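Local atomic coordinates of foldase protein PrsA (Bacillus subtilis, PDB entry 4WO7), a protein that helps secreted proteins to fold outside the cell after translocation and has peptidyl-prolyl cis-trans isomerase activity. Residues S179-K184 with H201-T206; K119-H124 with G162-W167; S123-A128 with E144-L149. One frame throughout, in Å; residues are numbered along the deposited sequence.

Contact 1 (S179-K184 with H201-T206)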
# COMPACT_ATOMS: atom_id res chain seq x y z
N SER A 179 2.75 26.31 -15.22
CA SER A 179 4.19 26.51 -15.08
C SER A 179 4.74 27.55 -16.05
O SER A 179 5.64 28.31 -15.71
CB SER A 179 4.92 25.18 -15.26
OG SER A 179 4.65 24.61 -16.53
N LYS A 180 4.18 27.59 -17.25
CA LYS A 180 4.57 28.58 -18.25
C LYS A 180 4.28 29.96 -17.68
O LYS A 180 5.11 30.87 -17.75
CB LYS A 180 3.81 28.35 -19.55
CG LYS A 180 4.38 27.22 -20.38
CD LYS A 180 3.61 27.01 -21.67
CE LYS A 180 4.25 25.95 -22.54
NZ LYS A 180 3.48 25.73 -23.79
N ALA A 181 3.09 30.10 -17.12
CA ALA A 181 2.66 31.35 -16.49
C ALA A 181 3.48 31.68 -15.26
O ALA A 181 3.76 32.85 -14.98
CB ALA A 181 1.19 31.26 -16.12
N ALA A 182 3.87 30.66 -14.51
CA ALA A 182 4.61 30.88 -13.27
C ALA A 182 6.02 31.33 -13.62
O ALA A 182 6.57 32.23 -12.99
CB ALA A 182 4.64 29.61 -12.42
N PHE A 183 6.61 30.68 -14.62
CA PHE A 183 7.96 30.99 -15.03
C PHE A 183 8.06 32.33 -15.74
O PHE A 183 9.14 32.92 -15.81
CB PHE A 183 8.50 29.87 -15.92
CG PHE A 183 9.21 28.81 -15.16
CD1 PHE A 183 8.53 27.75 -14.60
CD2 PHE A 183 10.58 28.89 -14.98
CE1 PHE A 183 9.20 26.78 -13.88
CE2 PHE A 183 11.25 27.93 -14.27
CZ PHE A 183 10.57 26.87 -13.72
N LYS A 184 6.94 32.81 -16.27
CA LYS A 184 6.88 34.14 -16.88
C LYS A 184 6.94 35.26 -15.83
O LYS A 184 7.14 36.43 -16.17
CB LYS A 184 5.61 34.29 -17.73
CG LYS A 184 5.72 33.72 -19.13
CD LYS A 184 4.34 33.49 -19.73
CE LYS A 184 3.65 34.79 -20.13
NZ LYS A 184 4.22 35.49 -21.31
N HIS A 201 -6.10 30.27 -10.99
CA HIS A 201 -4.93 30.36 -10.13
C HIS A 201 -4.47 31.79 -9.93
O HIS A 201 -4.48 32.59 -10.87
CB HIS A 201 -3.76 29.56 -10.71
CG HIS A 201 -4.03 28.10 -10.84
ND1 HIS A 201 -3.26 27.15 -10.21
CD2 HIS A 201 -4.98 27.42 -11.53
CE1 HIS A 201 -3.72 25.95 -10.51
NE2 HIS A 201 -4.76 26.09 -11.31
N ILE A 202 -4.08 32.11 -8.71
CA ILE A 202 -3.27 33.28 -8.45
C ILE A 202 -1.90 32.78 -8.01
O ILE A 202 -1.77 32.17 -6.96
CB ILE A 202 -3.87 34.20 -7.37
CG1 ILE A 202 -5.13 34.87 -7.91
CG2 ILE A 202 -2.88 35.29 -6.98
CD1 ILE A 202 -6.01 35.47 -6.83
N ILE A 203 -0.89 33.05 -8.83
CA ILE A 203 0.45 32.54 -8.59
C ILE A 203 1.37 33.62 -8.07
O ILE A 203 1.34 34.75 -8.55
CB ILE A 203 1.10 31.95 -9.86
CG1 ILE A 203 0.10 31.11 -10.65
CG2 ILE A 203 2.31 31.11 -9.46
CD1 ILE A 203 0.65 30.60 -11.97
N LYS A 204 2.17 33.26 -7.07
CA LYS A 204 3.20 34.16 -6.56
C LYS A 204 4.54 33.45 -6.66
O LYS A 204 4.79 32.48 -5.96
CB LYS A 204 2.93 34.56 -5.11
CG LYS A 204 3.96 35.53 -4.55
CD LYS A 204 3.62 35.96 -3.13
CE LYS A 204 4.83 36.55 -2.42
NZ LYS A 204 4.66 36.59 -0.94
N LYS A 205 5.40 33.96 -7.53
CA LYS A 205 6.74 33.43 -7.66
C LYS A 205 7.55 33.86 -6.45
O LYS A 205 7.71 35.06 -6.22
CB LYS A 205 7.38 33.94 -8.96
CG LYS A 205 8.70 33.29 -9.30
CD LYS A 205 9.18 33.71 -10.68
CE LYS A 205 10.68 33.59 -10.85
NZ LYS A 205 11.03 33.93 -12.26
N THR A 206 8.07 32.91 -5.68
CA THR A 206 8.67 33.26 -4.40
C THR A 206 10.13 33.62 -4.51
O THR A 206 10.58 34.60 -3.91
CB THR A 206 8.60 32.11 -3.39
OG1 THR A 206 9.23 30.96 -3.94
CG2 THR A 206 7.17 31.77 -3.04

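Contact 2 (K119-H124 with G162-W167)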
# COMPACT_ATOMS: atom_id res chain seq x y z
N LYS A 119 15.08 25.68 -11.98
CA LYS A 119 13.89 25.57 -11.14
C LYS A 119 13.53 26.85 -10.39
O LYS A 119 14.39 27.70 -10.12
CB LYS A 119 14.11 24.41 -10.18
CG LYS A 119 13.46 23.12 -10.61
CD LYS A 119 13.86 21.99 -9.65
CE LYS A 119 13.02 20.72 -9.86
NZ LYS A 119 13.60 19.54 -9.16
N ILE A 120 12.24 26.99 -10.07
CA ILE A 120 11.74 28.12 -9.30
C ILE A 120 10.80 27.62 -8.21
O ILE A 120 10.29 26.50 -8.28
CB ILE A 120 10.97 29.16 -10.18
CG1 ILE A 120 9.66 28.58 -10.73
CG2 ILE A 120 11.88 29.74 -11.26
CD1 ILE A 120 8.63 29.63 -11.11
N ARG A 121 10.60 28.44 -7.19
CA ARG A 121 9.65 28.17 -6.12
C ARG A 121 8.46 29.13 -6.21
O ARG A 121 8.65 30.32 -6.47
CB ARG A 121 10.35 28.25 -4.77
CG ARG A 121 9.58 27.67 -3.62
CD ARG A 121 10.25 27.99 -2.31
NE ARG A 121 9.48 27.48 -1.18
CZ ARG A 121 9.71 26.33 -0.55
NH1 ARG A 121 10.67 25.51 -0.95
NH2 ARG A 121 8.94 25.99 0.47
N ALA A 122 7.25 28.63 -5.98
CA ALA A 122 6.04 29.45 -6.09
C ALA A 122 4.88 28.97 -5.22
O ALA A 122 4.78 27.80 -4.87
CB ALA A 122 5.59 29.50 -7.54
N SER A 123 4.01 29.91 -4.86
CA SER A 123 2.75 29.61 -4.19
C SER A 123 1.57 29.87 -5.12
O SER A 123 1.70 30.66 -6.06
CB SER A 123 2.58 30.44 -2.92
OG SER A 123 3.67 30.26 -2.04
N HIS A 124 0.45 29.20 -4.88
CA HIS A 124 -0.77 29.47 -5.65
C HIS A 124 -2.04 29.37 -4.83
O HIS A 124 -2.08 28.74 -3.77
CB HIS A 124 -0.87 28.54 -6.86
CG HIS A 124 -1.53 27.23 -6.55
ND1 HIS A 124 -1.14 26.42 -5.52
CD2 HIS A 124 -2.56 26.59 -7.16
CE1 HIS A 124 -1.89 25.33 -5.49
NE2 HIS A 124 -2.77 25.42 -6.48
N GLY A 162 -0.17 27.75 3.24
CA GLY A 162 -0.17 29.11 2.74
C GLY A 162 -0.08 29.16 1.23
O GLY A 162 0.18 30.21 0.66
N GLY A 163 -0.31 28.02 0.59
CA GLY A 163 -0.32 27.94 -0.87
C GLY A 163 0.99 27.48 -1.50
O GLY A 163 1.05 27.31 -2.72
N ASP A 164 2.02 27.26 -0.69
CA ASP A 164 3.35 26.89 -1.18
C ASP A 164 3.38 25.58 -1.97
O ASP A 164 2.83 24.57 -1.54
CB ASP A 164 4.33 26.79 -0.01
CG ASP A 164 5.74 26.44 -0.46
OD1 ASP A 164 6.17 26.90 -1.53
OD2 ASP A 164 6.41 25.69 0.27
N LEU A 165 4.04 25.62 -3.13
CA LEU A 165 4.18 24.46 -4.00
C LEU A 165 5.59 23.87 -3.99
O LEU A 165 5.84 22.84 -4.62
CB LEU A 165 3.80 24.84 -5.44
CG LEU A 165 2.32 25.13 -5.65
CD1 LEU A 165 2.11 25.85 -6.96
CD2 LEU A 165 1.53 23.83 -5.61
N GLY A 166 6.50 24.51 -3.27
CA GLY A 166 7.88 24.08 -3.28
C GLY A 166 8.52 24.35 -4.64
O GLY A 166 7.99 25.14 -5.42
N TRP A 167 9.65 23.70 -4.91
CA TRP A 167 10.37 23.91 -6.17
C TRP A 167 9.81 23.07 -7.30
O TRP A 167 9.26 21.99 -7.08
CB TRP A 167 11.85 23.57 -6.00
CG TRP A 167 12.59 24.47 -5.05
CD1 TRP A 167 12.72 24.31 -3.70
CD2 TRP A 167 13.29 25.67 -5.39
NE1 TRP A 167 13.46 25.35 -3.18
CE2 TRP A 167 13.83 26.19 -4.20
CE3 TRP A 167 13.53 26.36 -6.59
CZ2 TRP A 167 14.58 27.36 -4.16
CZ3 TRP A 167 14.27 27.52 -6.55
CH2 TRP A 167 14.79 28.01 -5.35

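Contact 3 (S123-A128 with E144-L149)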
# COMPACT_ATOMS: atom_id res chain seq x y z
N SER A 123 4.01 29.91 -4.86
CA SER A 123 2.75 29.61 -4.19
C SER A 123 1.57 29.87 -5.12
O SER A 123 1.70 30.66 -6.06
CB SER A 123 2.58 30.44 -2.92
OG SER A 123 3.67 30.26 -2.04
N HIS A 124 0.45 29.20 -4.88
CA HIS A 124 -0.77 29.47 -5.65
C HIS A 124 -2.04 29.37 -4.83
O HIS A 124 -2.08 28.74 -3.77
CB HIS A 124 -0.87 28.54 -6.86
CG HIS A 124 -1.53 27.23 -6.55
ND1 HIS A 124 -1.14 26.42 -5.52
CD2 HIS A 124 -2.56 26.59 -7.16
CE1 HIS A 124 -1.89 25.33 -5.49
NE2 HIS A 124 -2.77 25.42 -6.48
N ILE A 125 -3.09 30.02 -5.33
CA ILE A 125 -4.43 29.96 -4.77
C ILE A 125 -5.40 29.43 -5.82
O ILE A 125 -5.62 30.07 -6.85
CB ILE A 125 -4.88 31.33 -4.26
CG1 ILE A 125 -3.91 31.79 -3.17
CG2 ILE A 125 -6.30 31.25 -3.70
CD1 ILE A 125 -4.19 33.16 -2.59
N LEU A 126 -5.98 28.27 -5.54
CA LEU A 126 -6.88 27.62 -6.49
C LEU A 126 -8.35 27.85 -6.14
O LEU A 126 -8.79 27.56 -5.03
CB LEU A 126 -6.57 26.12 -6.52
CG LEU A 126 -7.46 25.28 -7.43
CD1 LEU A 126 -7.32 25.74 -8.88
CD2 LEU A 126 -7.11 23.81 -7.29
N VAL A 127 -9.11 28.35 -7.11
CA VAL A 127 -10.54 28.61 -6.92
C VAL A 127 -11.36 28.21 -8.15
O VAL A 127 -10.79 27.88 -9.20
CB VAL A 127 -10.81 30.09 -6.61
CG1 VAL A 127 -10.14 30.48 -5.29
CG2 VAL A 127 -10.30 30.97 -7.73
N ALA A 128 -12.69 28.23 -8.03
CA ALA A 128 -13.58 27.79 -9.10
C ALA A 128 -13.90 28.85 -10.15
O ALA A 128 -13.72 28.61 -11.35
CB ALA A 128 -14.89 27.29 -8.49
N GLU A 144 -4.37 42.27 2.34
CA GLU A 144 -4.43 40.96 2.98
C GLU A 144 -3.25 40.10 2.50
O GLU A 144 -2.81 40.25 1.36
CB GLU A 144 -5.76 40.28 2.67
CG GLU A 144 -6.96 40.92 3.38
CD GLU A 144 -8.10 39.94 3.60
OE1 GLU A 144 -7.85 38.82 4.09
OE2 GLU A 144 -9.25 40.30 3.28
N LYS A 145 -2.74 39.23 3.36
CA LYS A 145 -1.56 38.43 3.04
C LYS A 145 -1.93 37.20 2.21
O LYS A 145 -3.01 36.62 2.39
CB LYS A 145 -0.80 38.01 4.30
CG LYS A 145 -0.36 39.17 5.21
CD LYS A 145 0.97 38.87 5.91
CE LYS A 145 1.28 39.81 7.07
NZ LYS A 145 0.60 39.36 8.32
N PHE A 146 -1.03 36.80 1.31
CA PHE A 146 -1.25 35.69 0.38
C PHE A 146 -1.49 34.37 1.11
O PHE A 146 -2.38 33.60 0.74
CB PHE A 146 -0.04 35.55 -0.55
CG PHE A 146 -0.29 34.70 -1.76
CD1 PHE A 146 -0.09 33.33 -1.73
CD2 PHE A 146 -0.68 35.28 -2.96
CE1 PHE A 146 -0.30 32.55 -2.86
CE2 PHE A 146 -0.89 34.51 -4.08
CZ PHE A 146 -0.70 33.15 -4.03
N GLU A 147 -0.69 34.11 2.14
CA GLU A 147 -0.77 32.85 2.88
C GLU A 147 -2.12 32.73 3.58
O GLU A 147 -2.73 31.66 3.60
CB GLU A 147 0.35 32.74 3.93
CG GLU A 147 1.74 33.14 3.46
CD GLU A 147 1.94 34.64 3.42
OE1 GLU A 147 1.90 35.21 2.31
OE2 GLU A 147 2.13 35.25 4.50
N ASP A 148 -2.58 33.85 4.14
CA ASP A 148 -3.86 33.89 4.84
C ASP A 148 -5.01 33.61 3.88
O ASP A 148 -5.93 32.84 4.19
CB ASP A 148 -4.05 35.25 5.51
CG ASP A 148 -2.97 35.56 6.52
OD1 ASP A 148 -2.12 34.68 6.77
OD2 ASP A 148 -2.98 36.68 7.08
N LEU A 149 -4.95 34.22 2.70
CA LEU A 149 -6.00 34.07 1.71
C LEU A 149 -6.05 32.68 1.10
O LEU A 149 -7.12 32.17 0.78
CB LEU A 149 -5.81 35.09 0.59
CG LEU A 149 -6.13 36.53 0.97
CD1 LEU A 149 -5.54 37.49 -0.05
CD2 LEU A 149 -7.64 36.69 1.04

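Contact 1 (S179-K184 with H201-T206)
Ile-203 meets Ala-181 and Ala-182 with both ends of its branched side chain. Its CG1 stands anti to the carbonyl carbon and its CG2 anti to the backbone N (chi1 -43°). Both branches meet Ala-182, and CD1 reaches Ala-181 as well. CG2 rests against the methyl of Ala-182, CB to CG2 4.1 Å. CD1, carried outward on an extended CG1 arm, also touches that methyl and lies 4.2 Å from Ala-181 CB. The small alanine side chains are consistent with the close approach, Ala-182 CA to Ile-203 CA 6.5 Å.

Lys-205, two residues on and on the same face of the strand, reaches alongside the last residues of segment 179-184. Its CG is anti to the backbone N (chi1 -171°) and the chain stays extended to the amine. The methylene CD passes 3.8 Å from Ala-182 O. NZ comes within 4.1 Å of Phe-183 O, too far for a bond; its hydrogen bond goes to Leu-185 O. The apolar part of the lysine thus packs while its charged end meets a backbone carbonyl.

Phe-183 turns its CA-CB bond away from the strand and packs on Ile-120 of strand 119-127. Ile-203 also touches Ala-122 of that strand. The axes of the short segments 179-183 and 201-206 run at 47°, 8.9 Å apart at closest approach. This is a short helix laid over one face of an antiparallel sheet, as expected in the parvulin-type (PpiC) isomerase domain.

Contact 2 (K119-H124 with G162-W167)
Arg-121 and Asp-164 form a salt bridge, NH2 to OD2 2.6 Å. The two side chains cross at about a right angle, with guanidinium and carboxylate planes 27° apart. Arg-121 CG is anti to the backbone N (chi1 -166°), and the chain runs extended to NE across the neighbouring strand. Gly-166 CA lies over one face of the guanidinium. Trp-167 NE1 sits at its edge, 3.6 Å from NH1. The root of the same arginine covers the indole: CB stands 4.0 Å from the centroid of the six-membered ring of Trp-167, over the face. An alanine at Arg-121 would probably leave the Asp-164 carboxylate without its charged mate and open a gap beside Trp-167 NE1, where the guanidinium lay. Leu-165 CD1 lies 3.6 Å from His-124 ND1, and this leucine crosses the histidine at about a right angle.

Asp-164 is itself positioned by an Asx turn. Its OD1 accepts from Gly-166 N at 3.0 Å, from above the carboxylate plane.

The backbone holds these groups in place. Leu-165 N binds Ala-122 O, and His-124 N binds Gly-163 O at 2.9 Å. Arg-121 with Trp-167 and Ser-123 with Asp-164 are antiparallel non-hydrogen-bonded pairs. The register slips by one residue between them, a beta bulge. Gly-163 has a positive phi (96°), a backbone conformation for which glycine is suited.

Glu-222 of helix 216-228 is a weak partner of both Trp-167 NE1 and Arg-121 NH1. Strand 164-169 lies at the edge of the sheet, and strand 119-127 is flanked on its other edge by strand 200-207. Phe-178 of helix 176-183 touches Leu-165.

Contact 3 (S123-A128 with E144-L149)
Ile-125 and Leu-149 have their CA atoms 7.8 Å apart, and Ser-123 CA lies nearest to Glu-147 CA at 8.5 Å, where the first turn of helix 146-153 lies beside strand 119-127.

Phe-146 carries most of the contact. Its CG is anti to the backbone N (chi1 -165°), which brings the ring to the strand although its CA-CB bond points across rather than at it. Ile-125 meets it tip to tip. The CD1 methyl sits over one ring face, 3.8 Å from the centroid and 11° off the ring normal, a CH-pi contact. Behind the methyl, CG1 touches the ring at CZ, 3.6 Å away. Ile-125 CG1 stands anti to the carbonyl carbon and the arm is extended, which carries CD1 out over the ring. CD1 also reaches Leu-149 CB at 4.1 Å, so one methyl bridges the ring and the next turn of the helix. At the start of segment 123-128, Ser-123 CB lies 3.6 Å from Phe-146 CE1, and His-124 N approaches the ring edge.

Ile-202 and Lys-204 of strand 200-207 also pack on Phe-146. Leu-149 continues to Lys-139 and Leu-140 of helix 130-142. The contact joins helix and sheet mainly by apolar side chains, with no polar pairing across it. All five touching residues are buried, so the helix is probably held here by close fit and exclusion of water.

All three contacts belong to the sheet of the PPIase domain. Contacts 2 and 3 share strand 119-127, with Ser-123 and His-124 in both; contact 1 uses its neighbour, strand 200-207. Lys-204 N and Ile-202 O bond to Ser-123 O and Ile-125 N, tying contact 1 to the other two. Contacts 1 and 3 are buried and place helices against the sheet, contact 1 through alanine and isoleucine side chains and a lysine stem, contact 3 through an isoleucine laid on an aromatic ring. Contact 2 is only partly buried. It pairs strand with edge strand, and so adds backbone bonds, a salt bridge and an indole face to the apolar chemistry.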